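Local coordinates for putative glycosidase ph117-related (Bacteroides thetaiotaomicron, PDB 5A7V), which probably cleaves or phosphorolyses beta-mannosides as a GH130-family enzyme, and binds mannose in its pocket, at residues K137-G142 with Y161-R166; I168-I173 with H185-A190. All blocks are in the same frame, centred on the assembly; numbering follows the deposited sequence. Where two conformers were deposited one is given.

Contact 1. Residues K137-G142 with Y161-R166. With BMA (beta-D-mannopyranose), chain C; MAN (alpha-D-mannopyranose), chain D; SO4 (sulfate ion), chain I.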
ATOM      1  N   LYS A 137      -4.538  22.066  -8.300  1.00 15.92           N
ATOM      2  CA  LYS A 137      -3.631  22.768  -7.367  1.00 17.37           C
ATOM      3  C   LYS A 137      -2.970  21.802  -6.369  1.00 15.69           C
ATOM      4  O   LYS A 137      -1.898  22.075  -5.787  1.00 17.38           O
ATOM      5  CB  LYS A 137      -4.362  23.837  -6.593  1.00 19.97           C
ATOM      6  CG  LYS A 137      -4.800  25.017  -7.466  1.00 26.53           C
ATOM      7  CD  LYS A 137      -5.325  26.163  -6.622  1.00 34.23           C
ATOM      8  CE  LYS A 137      -5.716  27.354  -7.511  1.00 43.00           C
ATOM      9  NZ  LYS A 137      -6.322  28.467  -6.739  1.00 49.01           N
ATOM     10  N   LEU A 138      -3.588  20.640  -6.187  1.00 13.65           N
ATOM     11  CA  LEU A 138      -3.115  19.648  -5.216  1.00 12.70           C
ATOM     12  C   LEU A 138      -2.270  18.522  -5.840  1.00 12.11           C
ATOM     13  O   LEU A 138      -1.555  17.833  -5.095  1.00 12.17           O
ATOM     14  CB  LEU A 138      -4.333  19.021  -4.478  1.00 12.07           C
ATOM     15  CG  LEU A 138      -5.316  20.032  -3.900  1.00 14.02           C
ATOM     16  CD1 LEU A 138      -6.438  19.312  -3.170  1.00 15.46           C
ATOM     17  CD2 LEU A 138      -4.662  21.023  -2.943  1.00 17.07           C
ATOM     18  N   GLU A 139      -2.321  18.350  -7.178  1.00 13.09           N
ATOM     19  CA  GLU A 139      -1.695  17.187  -7.829  1.00 14.59           C
ATOM     20  C   GLU A 139      -0.621  17.567  -8.857  1.00 13.43           C
ATOM     21  O   GLU A 139      -0.045  16.668  -9.456  1.00 14.14           O
ATOM     22  CB  GLU A 139      -2.791  16.377  -8.578  1.00 14.39           C
ATOM     23  CG  GLU A 139      -3.750  15.691  -7.592  1.00 12.07           C
ATOM     24  CD  GLU A 139      -4.862  14.929  -8.273  1.00 12.49           C
ATOM     25  OE1 GLU A 139      -4.935  14.919  -9.520  1.00 12.94           O
ATOM     26  OE2 GLU A 139      -5.649  14.314  -7.505  1.00 12.78           O
ATOM     27  N   TRP A 140      -0.421  18.849  -9.121  1.00 13.54           N
ATOM     28  CA  TRP A 140       0.582  19.267 -10.109  0.50 15.15           C
ATOM     29  C   TRP A 140       1.767  19.928  -9.369  1.00 14.00           C
ATOM     30  O   TRP A 140       1.550  20.815  -8.542  1.00 15.08           O
ATOM     31  CB  TRP A 140      -0.009  20.228 -11.150  0.50 17.53           C
ATOM     32  CG  TRP A 140       0.922  20.366 -12.347  0.50 18.91           C
ATOM     33  CD1 TRP A 140       1.620  21.488 -12.686  0.50 22.42           C
ATOM     34  CD2 TRP A 140       1.372  19.342 -13.272  0.50 19.04           C
ATOM     35  NE1 TRP A 140       2.437  21.250 -13.761  0.50 19.05           N
ATOM     36  CE2 TRP A 140       2.297  19.938 -14.120  0.50 18.12           C
ATOM     37  CE3 TRP A 140       1.002  18.059 -13.550  0.50 12.91           C
ATOM     38  CZ2 TRP A 140       2.904  19.234 -15.149  0.50 21.06           C
ATOM     39  CZ3 TRP A 140       1.733  17.321 -14.438  0.50 13.86           C
ATOM     40  CH2 TRP A 140       2.590  17.918 -15.278  0.50 19.63           C
ATOM     41  N   PRO A 141       3.006  19.516  -9.648  1.00 14.14           N
ATOM     42  CA  PRO A 141       3.448  18.582 -10.688  1.00 13.79           C
ATOM     43  C   PRO A 141       3.735  17.148 -10.276  1.00 13.62           C
ATOM     44  O   PRO A 141       4.154  16.334 -11.111  1.00 16.70           O
ATOM     45  CB  PRO A 141       4.742  19.209 -11.141  1.00 15.61           C
ATOM     46  CG  PRO A 141       5.308  19.733  -9.862  1.00 18.15           C
ATOM     47  CD  PRO A 141       4.133  20.247  -9.070  1.00 18.16           C
ATOM     48  N   GLY A 142       3.528  16.821  -9.012  1.00 12.52           N
ATOM     49  CA  GLY A 142       3.944  15.529  -8.513  1.00 12.50           C
ATOM     50  C   GLY A 142       3.051  14.366  -8.898  1.00 11.00           C
ATOM     51  O   GLY A 142       3.456  13.212  -8.962  1.00 11.96           O
ATOM     52  N   TYR A 161      -5.209   7.397  -2.402  1.00  8.34           N
ATOM     53  CA  TYR A 161      -3.896   7.716  -3.033  1.00  8.33           C
ATOM     54  C   TYR A 161      -3.383   9.035  -2.492  1.00  8.74           C
ATOM     55  O   TYR A 161      -4.083   9.730  -1.750  1.00  9.39           O
ATOM     56  CB  TYR A 161      -4.061   7.749  -4.561  1.00  9.21           C
ATOM     57  CG  TYR A 161      -4.818   8.949  -5.107  1.00  9.27           C
ATOM     58  CD1 TYR A 161      -6.239   8.981  -5.078  1.00  9.83           C
ATOM     59  CD2 TYR A 161      -4.161   9.976  -5.669  1.00 13.95           C
ATOM     60  CE1 TYR A 161      -6.934  10.055  -5.539  1.00 10.01           C
ATOM     61  CE2 TYR A 161      -4.821  11.098  -6.159  1.00  9.75           C
ATOM     62  CZ  TYR A 161      -6.261  11.135  -6.119  1.00  9.38           C
ATOM     63  OH  TYR A 161      -6.942  12.212  -6.688  1.00 10.89           O
ATOM     64  N   THR A 162      -2.108   9.349  -2.806  1.00  8.82           N
ATOM     65  CA  THR A 162      -1.534  10.614  -2.416  1.00  8.63           C
ATOM     66  C   THR A 162      -1.545  11.634  -3.558  1.00  9.31           C
ATOM     67  O   THR A 162      -1.070  11.322  -4.673  1.00  9.76           O
ATOM     68  CB  THR A 162      -0.050  10.431  -2.007  1.00  9.92           C
ATOM     69  OG1 THR A 162       0.034   9.330  -1.106  1.00 10.77           O
ATOM     70  CG2 THR A 162       0.447  11.682  -1.331  1.00 10.93           C
ATOM     71  N   GLN A 163      -2.041  12.831  -3.275  1.00  9.01           N
ATOM     72  CA  GLN A 163      -1.892  13.973  -4.157  1.00  9.37           C
ATOM     73  C   GLN A 163      -0.575  14.658  -3.811  1.00 10.53           C
ATOM     74  O   GLN A 163      -0.366  14.990  -2.645  1.00 11.30           O
ATOM     75  CB  GLN A 163      -3.076  14.962  -3.960  1.00  9.79           C
ATOM     76  CG  GLN A 163      -4.422  14.337  -4.191  1.00 10.22           C
ATOM     77  CD  GLN A 163      -5.524  15.328  -3.926  1.00 11.51           C
ATOM     78  OE1 GLN A 163      -5.676  15.836  -2.800  1.00 12.60           O
ATOM     79  NE2 GLN A 163      -6.328  15.576  -4.920  1.00 11.85           N
ATOM     80  N   TRP A 164       0.245  14.939  -4.814  1.00  9.74           N
ATOM     81  CA  TRP A 164       1.519  15.581  -4.555  1.00 10.27           C
ATOM     82  C   TRP A 164       1.720  16.782  -5.472  1.00 10.20           C
ATOM     83  O   TRP A 164       1.796  16.650  -6.712  1.00 11.62           O
ATOM     84  CB  TRP A 164       2.673  14.578  -4.670  1.00 10.68           C
ATOM     85  CG  TRP A 164       4.080  15.054  -4.409  1.00 10.54           C
ATOM     86  CD1 TRP A 164       5.157  14.757  -5.183  1.00 10.46           C
ATOM     87  CD2 TRP A 164       4.563  15.848  -3.317  1.00 10.60           C
ATOM     88  NE1 TRP A 164       6.302  15.259  -4.618  1.00 10.82           N
ATOM     89  CE2 TRP A 164       5.981  15.939  -3.468  1.00 10.51           C
ATOM     90  CE3 TRP A 164       3.975  16.451  -2.198  1.00 11.54           C
ATOM     91  CZ2 TRP A 164       6.803  16.618  -2.560  1.00 12.92           C
ATOM     92  CZ3 TRP A 164       4.808  17.110  -1.280  1.00 12.41           C
ATOM     93  CH2 TRP A 164       6.210  17.182  -1.458  1.00 12.93           C
ATOM     94  N   ASN A 165       1.856  17.956  -4.851  1.00 11.45           N
ATOM     95  CA  ASN A 165       2.094  19.227  -5.561  1.00 12.05           C
ATOM     96  C   ASN A 165       3.428  19.886  -5.221  1.00 12.87           C
ATOM     97  O   ASN A 165       3.619  21.079  -5.433  1.00 14.73           O
ATOM     98  CB  ASN A 165       0.942  20.208  -5.282  1.00 12.77           C
ATOM     99  CG  ASN A 165       0.867  20.628  -3.832  1.00 12.98           C
ATOM    100  OD1 ASN A 165       1.657  20.166  -2.986  1.00 13.12           O
ATOM    101  ND2 ASN A 165      -0.078  21.493  -3.522  1.00 14.42           N
ATOM    102  N   ARG A 166       4.354  19.088  -4.677  1.00 12.69           N
ATOM    103  CA  ARG A 166       5.687  19.540  -4.216  1.00 13.59           C
ATOM    104  C   ARG A 166       5.638  20.418  -2.976  1.00 14.60           C
ATOM    105  O   ARG A 166       6.689  20.903  -2.538  1.00 18.30           O
ATOM    106  CB  ARG A 166       6.465  20.192  -5.341  1.00 15.31           C
ATOM    107  CG  ARG A 166       6.870  19.207  -6.416  1.00 19.15           C
ATOM    108  CD  ARG A 166       7.960  18.285  -5.985  1.00 20.97           C
ATOM    109  NE  ARG A 166       9.258  18.907  -6.083  1.00 29.99           N
ATOM    110  CZ  ARG A 166       9.917  19.087  -7.238  1.00 27.90           C
ATOM    111  NH1 ARG A 166       9.375  18.713  -8.437  1.00 35.50           N
ATOM    112  NH2 ARG A 166      11.105  19.656  -7.209  1.00 32.89           N
TER
HETATM  113  C1  BMA C1385       8.271  10.965  -0.178  0.50 12.75           C
HETATM  114  C2  BMA C1385       8.114   9.634  -0.921  0.50 12.31           C
HETATM  115  C3  BMA C1385       7.903   9.916  -2.391  0.50 10.32           C
HETATM  116  C4  BMA C1385       6.745  10.878  -2.579  0.50 10.24           C
HETATM  117  C5  BMA C1385       6.847  12.081  -1.635  0.50 11.08           C
HETATM  118  C6  BMA C1385       5.621  12.974  -1.683  0.50 11.19           C
HETATM  119  O1  BMA C1385       8.535  10.872   1.213  0.50 16.46           O
HETATM  120  O2  BMA C1385       6.965   8.923  -0.439  0.50 12.70           O
HETATM  121  O3  BMA C1385       7.699   8.689  -3.189  0.50  9.54           O
HETATM  122  O4  BMA C1385       6.776  11.316  -3.947  0.50 11.18           O
HETATM  123  O5  BMA C1385       7.045  11.700  -0.254  0.50 10.47           O
HETATM  124  O6  BMA C1385       4.414  12.282  -1.349  0.50 12.18           O
HETATM  125  C1  MAN D1485       8.164  11.108  -0.187  0.50 13.00           C
HETATM  126  C2  MAN D1485       7.990   9.710  -0.603  0.50 12.93           C
HETATM  127  C3  MAN D1485       7.850   9.785  -2.107  0.50 11.57           C
HETATM  128  C4  MAN D1485       6.774  10.747  -2.595  0.50 11.20           C
HETATM  129  C5  MAN D1485       6.868  12.088  -1.889  0.50 11.48           C
HETATM  130  C6  MAN D1485       5.580  12.881  -1.964  0.50 11.66           C
HETATM  131  O1  MAN D1485       9.371  11.706  -0.470  0.50 15.37           O
HETATM  132  O2  MAN D1485       6.791   9.123  -0.111  0.50 14.58           O
HETATM  133  O3  MAN D1485       7.554   8.514  -2.704  0.50 11.58           O
HETATM  134  O4  MAN D1485       6.924  10.970  -4.009  0.50 10.62           O
HETATM  135  O5  MAN D1485       7.128  11.941  -0.507  0.50 12.00           O
HETATM  136  O6  MAN D1485       4.461  12.185  -1.403  0.50 12.61           O
HETATM  137  S   SO4 I1390      -0.819  23.870  -0.811  1.00 26.83           S
HETATM  138  O1  SO4 I1390      -0.366  22.474  -0.874  1.00 19.99           O
HETATM  139  O2  SO4 I1390      -1.591  24.211  -2.041  1.00 35.14           O
HETATM  140  O3  SO4 I1390       0.375  24.754  -0.671  1.00 35.30           O
HETATM  141  O4  SO4 I1390      -1.757  24.090   0.317  1.00 27.08           O
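Glu139 and Leu138, in the short helix 136-139, meet Gln163 on strand 157-164, an inner strand of a four-stranded antiparallel sheet. The sheet fits one blade of the beta-propeller known for GH130 enzymes. The helix and the turn after it lead into strand 143-151 of the same sheet.

Side-chain hydrogen bonds centre on one carboxylate oxygen. Glu139 OE2 accepts from Tyr161 OH at 2.6 Å, nearly along its own C-O axis. It also accepts from Gln163 NE2 at 3.0 Å, on its anti side and 30° out of the carboxylate plane. The Glu139 chain runs extended beyond CG (chi2 178°), which carries OE2 to the in-plane edge of the Tyr161 ring. The two donors probably stabilise the negative charge, and Lys184 forms a salt bridge with Glu139 OE1.

Van der Waals packing is modest. The CD1 methyl of Leu138 lies 3.6 Å from Gln163 OE1, which is buried with no polar partner in the model. Pro141, after a cis peptide bond, puts CG against Arg166 CG, and the two side chains cross at about a right angle.

The backbone adds a weak, bent bond from Gly142 N to Trp164 O. Gly142 CA comes 3.6 Å from Trp164 CD1, where the absence of a side chain leaves room for the indole.

Two bound groups touch neighbouring residues at the end of strand 157-164: the sugar meets Trp164 and the sulfate meets Asn165. C6 of the bound mannose, in either anomer, sits over the centre of one Trp164 ring face, while Arg166 N lies over the opposite face. Trp164 NE1 donates a hydrogen bond to Gly103 O. Asn165 ND2 donates almost straight to sulfate O1 at 2.8 Å and, in its amide plane, to Lys137 O at 3.0 Å.

Contact 2. Residues I168-I173 with H185-A190; sequences IPRLAI and HGPAFA. With SO4 (sulfate ion), chain I.
Ile173, Leu171 and Ala188 have the most surface buried where strand 169-176 pairs with strand 183-187. The two form a beta hairpin at the outer side of the four-stranded antiparallel sheet. The axes of 169-173 and 185-187 run antiparallel, 160° between their N-to-C directions.

Ile173 bonds through its backbone at both ends. Its N donates to Gly186 O at 3.2 Å from above the carbonyl plane, and its O accepts from His185 N at 2.9 Å. A water bridges Ile173 O and Gly186 N. Ile173 CG1 packs on Ala188 CB at 4.1 Å.

Leu171 O takes the N-H of Ala188 at 2.8 Å. A second water donates to this oxygen and accepts from Phe189 N. With CG anti to the backbone N (chi1 -176°), the Leu171 side chain brings CD2 obliquely to Phe189 CZ at 4.1 Å. Met227 and Trp229 of strand 225-229 also touch Leu171.

Ala188 points its methyl toward segment 168-173. The type I turn from Pro187 to Ala190 follows the end of strand 183-187, and Ala188 N within it still makes its bond to Leu171.

On the other face of strand 169-176, Arg170 CD rests on Pro187 CG. Its extended chain takes NH1 and NH2 to sulfate O1 and O4. Arg170 NE also bonds to Phe198 O and NH2 to Asn199 OD1, so the guanidinium is fixed from several sides, and the anion probably offsets part of its positive charge.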
ATOM      1  N   ILE A 168       2.656  19.840  -0.110  1.00 12.85           N
ATOM      2  CA  ILE A 168       2.040  19.023   0.927  1.00 12.28           C
ATOM      3  C   ILE A 168       1.473  17.752   0.264  1.00 10.99           C
ATOM      4  O   ILE A 168       0.718  17.860  -0.697  1.00 13.27           O
ATOM      5  CB  ILE A 168       0.907  19.789   1.649  1.00 13.55           C
ATOM      6  CG1 ILE A 168       1.449  21.036   2.345  1.00 15.65           C
ATOM      7  CG2 ILE A 168       0.214  18.884   2.649  1.00 14.83           C
ATOM      8  CD1 ILE A 168       0.406  21.989   2.908  1.00 17.92           C
ATOM      9  N   PRO A 169       1.844  16.545   0.748  1.00 10.48           N
ATOM     10  CA  PRO A 169       1.197  15.317   0.288  1.00 10.06           C
ATOM     11  C   PRO A 169      -0.131  15.155   0.992  1.00 10.91           C
ATOM     12  O   PRO A 169      -0.222  15.319   2.203  1.00 11.60           O
ATOM     13  CB  PRO A 169       2.156  14.202   0.714  1.00 11.90           C
ATOM     14  CG  PRO A 169       2.941  14.771   1.835  1.00 16.42           C
ATOM     15  CD  PRO A 169       2.862  16.268   1.786  1.00 12.12           C
ATOM     16  N   ARG A 170      -1.202  14.846   0.237  1.00  9.86           N
ATOM     17  CA  ARG A 170      -2.519  14.681   0.851  1.00  9.87           C
ATOM     18  C   ARG A 170      -3.161  13.340   0.472  1.00  9.30           C
ATOM     19  O   ARG A 170      -3.169  12.948  -0.699  1.00 11.03           O
ATOM     20  CB  ARG A 170      -3.471  15.807   0.437  1.00 10.47           C
ATOM     21  CG  ARG A 170      -3.070  17.196   0.893  1.00 11.17           C
ATOM     22  CD  ARG A 170      -4.051  18.255   0.395  1.00 11.91           C
ATOM     23  NE  ARG A 170      -3.879  19.574   1.006  1.00 13.10           N
ATOM     24  CZ  ARG A 170      -3.013  20.493   0.579  1.00 13.51           C
ATOM     25  NH1 ARG A 170      -2.238  20.252  -0.469  1.00 14.13           N
ATOM     26  NH2 ARG A 170      -2.951  21.668   1.174  1.00 15.06           N
ATOM     27  N   LEU A 171      -3.723  12.675   1.472  1.00  9.43           N
ATOM     28  CA  LEU A 171      -4.501  11.452   1.256  1.00  9.52           C
ATOM     29  C   LEU A 171      -5.861  11.812   0.617  1.00  9.02           C
ATOM     30  O   LEU A 171      -6.604  12.607   1.204  1.00 10.38           O
ATOM     31  CB  LEU A 171      -4.747  10.748   2.590  1.00 10.14           C
ATOM     32  CG  LEU A 171      -5.461   9.408   2.539  1.00 11.22           C
ATOM     33  CD1 LEU A 171      -4.778   8.396   1.657  1.00 12.40           C
ATOM     34  CD2 LEU A 171      -5.678   8.838   3.941  1.00 12.95           C
ATOM     35  N   ALA A 172      -6.100  11.253  -0.551  1.00  9.04           N
ATOM     36  CA  ALA A 172      -7.303  11.573  -1.340  1.00  9.50           C
ATOM     37  C   ALA A 172      -8.008  10.329  -1.797  1.00 10.06           C
ATOM     38  O   ALA A 172      -7.514   9.225  -1.711  1.00  9.51           O
ATOM     39  CB  ALA A 172      -6.932  12.455  -2.521  1.00 10.29           C
ATOM     40  N   ILE A 173      -9.248  10.521  -2.307  1.00  9.37           N
ATOM     41  CA  ILE A 173     -10.145   9.418  -2.693  1.00  9.40           C
ATOM     42  C   ILE A 173     -10.584   9.603  -4.149  1.00  9.65           C
ATOM     43  O   ILE A 173     -10.926  10.740  -4.565  1.00 10.60           O
ATOM     44  CB  ILE A 173     -11.404   9.330  -1.790  1.00 10.03           C
ATOM     45  CG1 ILE A 173     -11.090   9.376  -0.297  1.00 10.52           C
ATOM     46  CG2 ILE A 173     -12.228   8.119  -2.164  1.00 11.04           C
ATOM     47  CD1 ILE A 173     -10.288   8.172   0.223  1.00 11.52           C
ATOM     48  N   HIS A 185     -12.500  12.828  -5.813  1.00 10.62           N
ATOM     49  CA  HIS A 185     -13.295  13.468  -4.761  1.00 11.28           C
ATOM     50  C   HIS A 185     -12.506  14.411  -3.871  1.00 11.58           C
ATOM     51  O   HIS A 185     -13.087  15.112  -3.041  1.00 13.59           O
ATOM     52  CB  HIS A 185     -14.076  12.455  -3.941  1.00 11.92           C
ATOM     53  CG  HIS A 185     -15.193  11.836  -4.703  1.00 15.08           C
ATOM     54  ND1 HIS A 185     -16.470  12.322  -4.613  1.00 17.63           N
ATOM     55  CD2 HIS A 185     -15.231  10.811  -5.582  1.00 18.51           C
ATOM     56  CE1 HIS A 185     -17.252  11.626  -5.409  1.00 24.28           C
ATOM     57  NE2 HIS A 185     -16.537  10.684  -5.983  1.00 21.88           N
ATOM     58  N   GLY A 186     -11.201  14.459  -4.052  1.00 11.33           N
ATOM     59  CA  GLY A 186     -10.336  15.330  -3.259  1.00 12.50           C
ATOM     60  C   GLY A 186      -9.861  14.703  -1.942  1.00 10.16           C
ATOM     61  O   GLY A 186     -10.102  13.522  -1.665  1.00 10.59           O
ATOM     62  N   PRO A 187      -9.163  15.514  -1.141  1.00 10.25           N
ATOM     63  CA  PRO A 187      -8.625  15.030   0.138  1.00 10.89           C
ATOM     64  C   PRO A 187      -9.663  14.334   1.010  1.00 10.36           C
ATOM     65  O   PRO A 187     -10.793  14.848   1.213  1.00 11.45           O
ATOM     66  CB  PRO A 187      -8.058  16.308   0.769  1.00 11.82           C
ATOM     67  CG  PRO A 187      -7.692  17.179  -0.402  1.00 11.79           C
ATOM     68  CD  PRO A 187      -8.785  16.920  -1.423  1.00 11.69           C
ATOM     69  N   ALA A 188      -9.294  13.198   1.564  1.00 10.12           N
ATOM     70  CA  ALA A 188     -10.157  12.437   2.462  1.00 10.14           C
ATOM     71  C   ALA A 188     -10.597  13.248   3.657  1.00  9.63           C
ATOM     72  O   ALA A 188     -11.731  13.053   4.139  1.00 11.26           O
ATOM     73  CB  ALA A 188      -9.404  11.203   2.946  1.00 10.90           C
ATOM     74  N   PHE A 189      -9.741  14.158   4.120  1.00 10.73           N
ATOM     75  CA  PHE A 189      -9.998  14.910   5.353  1.00 11.40           C
ATOM     76  C   PHE A 189     -10.301  16.388   5.071  1.00 12.17           C
ATOM     77  O   PHE A 189     -10.172  17.252   5.947  1.00 14.94           O
ATOM     78  CB  PHE A 189      -8.839  14.764   6.327  1.00 11.83           C
ATOM     79  CG  PHE A 189      -8.437  13.341   6.559  1.00 11.38           C
ATOM     80  CD1 PHE A 189      -9.362  12.361   6.827  1.00 12.48           C
ATOM     81  CD2 PHE A 189      -7.090  12.963   6.478  1.00 11.87           C
ATOM     82  CE1 PHE A 189      -8.984  11.028   7.011  1.00 12.49           C
ATOM     83  CE2 PHE A 189      -6.719  11.658   6.687  1.00 12.25           C
ATOM     84  CZ  PHE A 189      -7.645  10.683   6.974  1.00 11.93           C
ATOM     85  N   ALA A 190     -10.756  16.688   3.842  1.00 12.41           N
ATOM     86  CA  ALA A 190     -11.096  18.084   3.516  1.00 13.28           C
ATOM     87  C   ALA A 190     -12.198  18.699   4.384  1.00 13.26           C
ATOM     88  O   ALA A 190     -12.123  19.852   4.774  1.00 17.20           O
ATOM     89  CB  ALA A 190     -11.519  18.199   2.059  1.00 13.46           C
TER
HETATM   90  S   SO4 I1390      -0.819  23.870  -0.811  1.00 26.83           S
HETATM   91  O1  SO4 I1390      -0.366  22.474  -0.874  1.00 19.99           O
HETATM   92  O2  SO4 I1390      -1.591  24.211  -2.041  1.00 35.14           O
HETATM   93  O3  SO4 I1390       0.375  24.754  -0.671  1.00 35.30           O
HETATM   94  O4  SO4 I1390      -1.757  24.090   0.317  1.00 27.08           O
HETATM   95  O   HOH W   1      -6.897  14.416   3.379  1.00 11.36           O
HETATM   96  O   HOH W   2      -9.284  12.838  -5.364  1.00 12.51           O

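Overall arrangement
Contacts 1 and 2 belong to one four-stranded antiparallel sheet, and their centres lie 10 Å apart. Neighbouring strands 157-164 and 169-176 join them: Tyr161 O to Ala172 N and Gln163 N to Arg170 O are both 2.8 Å, probable hydrogen bonds. Gln163 also packs across to contact 2, with its CD 3.5 Å from Ala172 CB and its OE1 3.4 Å from Pro187 CG. The same sulfate is held from both contacts, by Asn165 and Arg170, and by His167 ND1, which lies between them in the chain. Trp164 of contact 1 and Pro169 of contact 2 line the mannose pocket, whereas the nearest atoms of the Arg170 side chain and the sugar are about 9 Å apart.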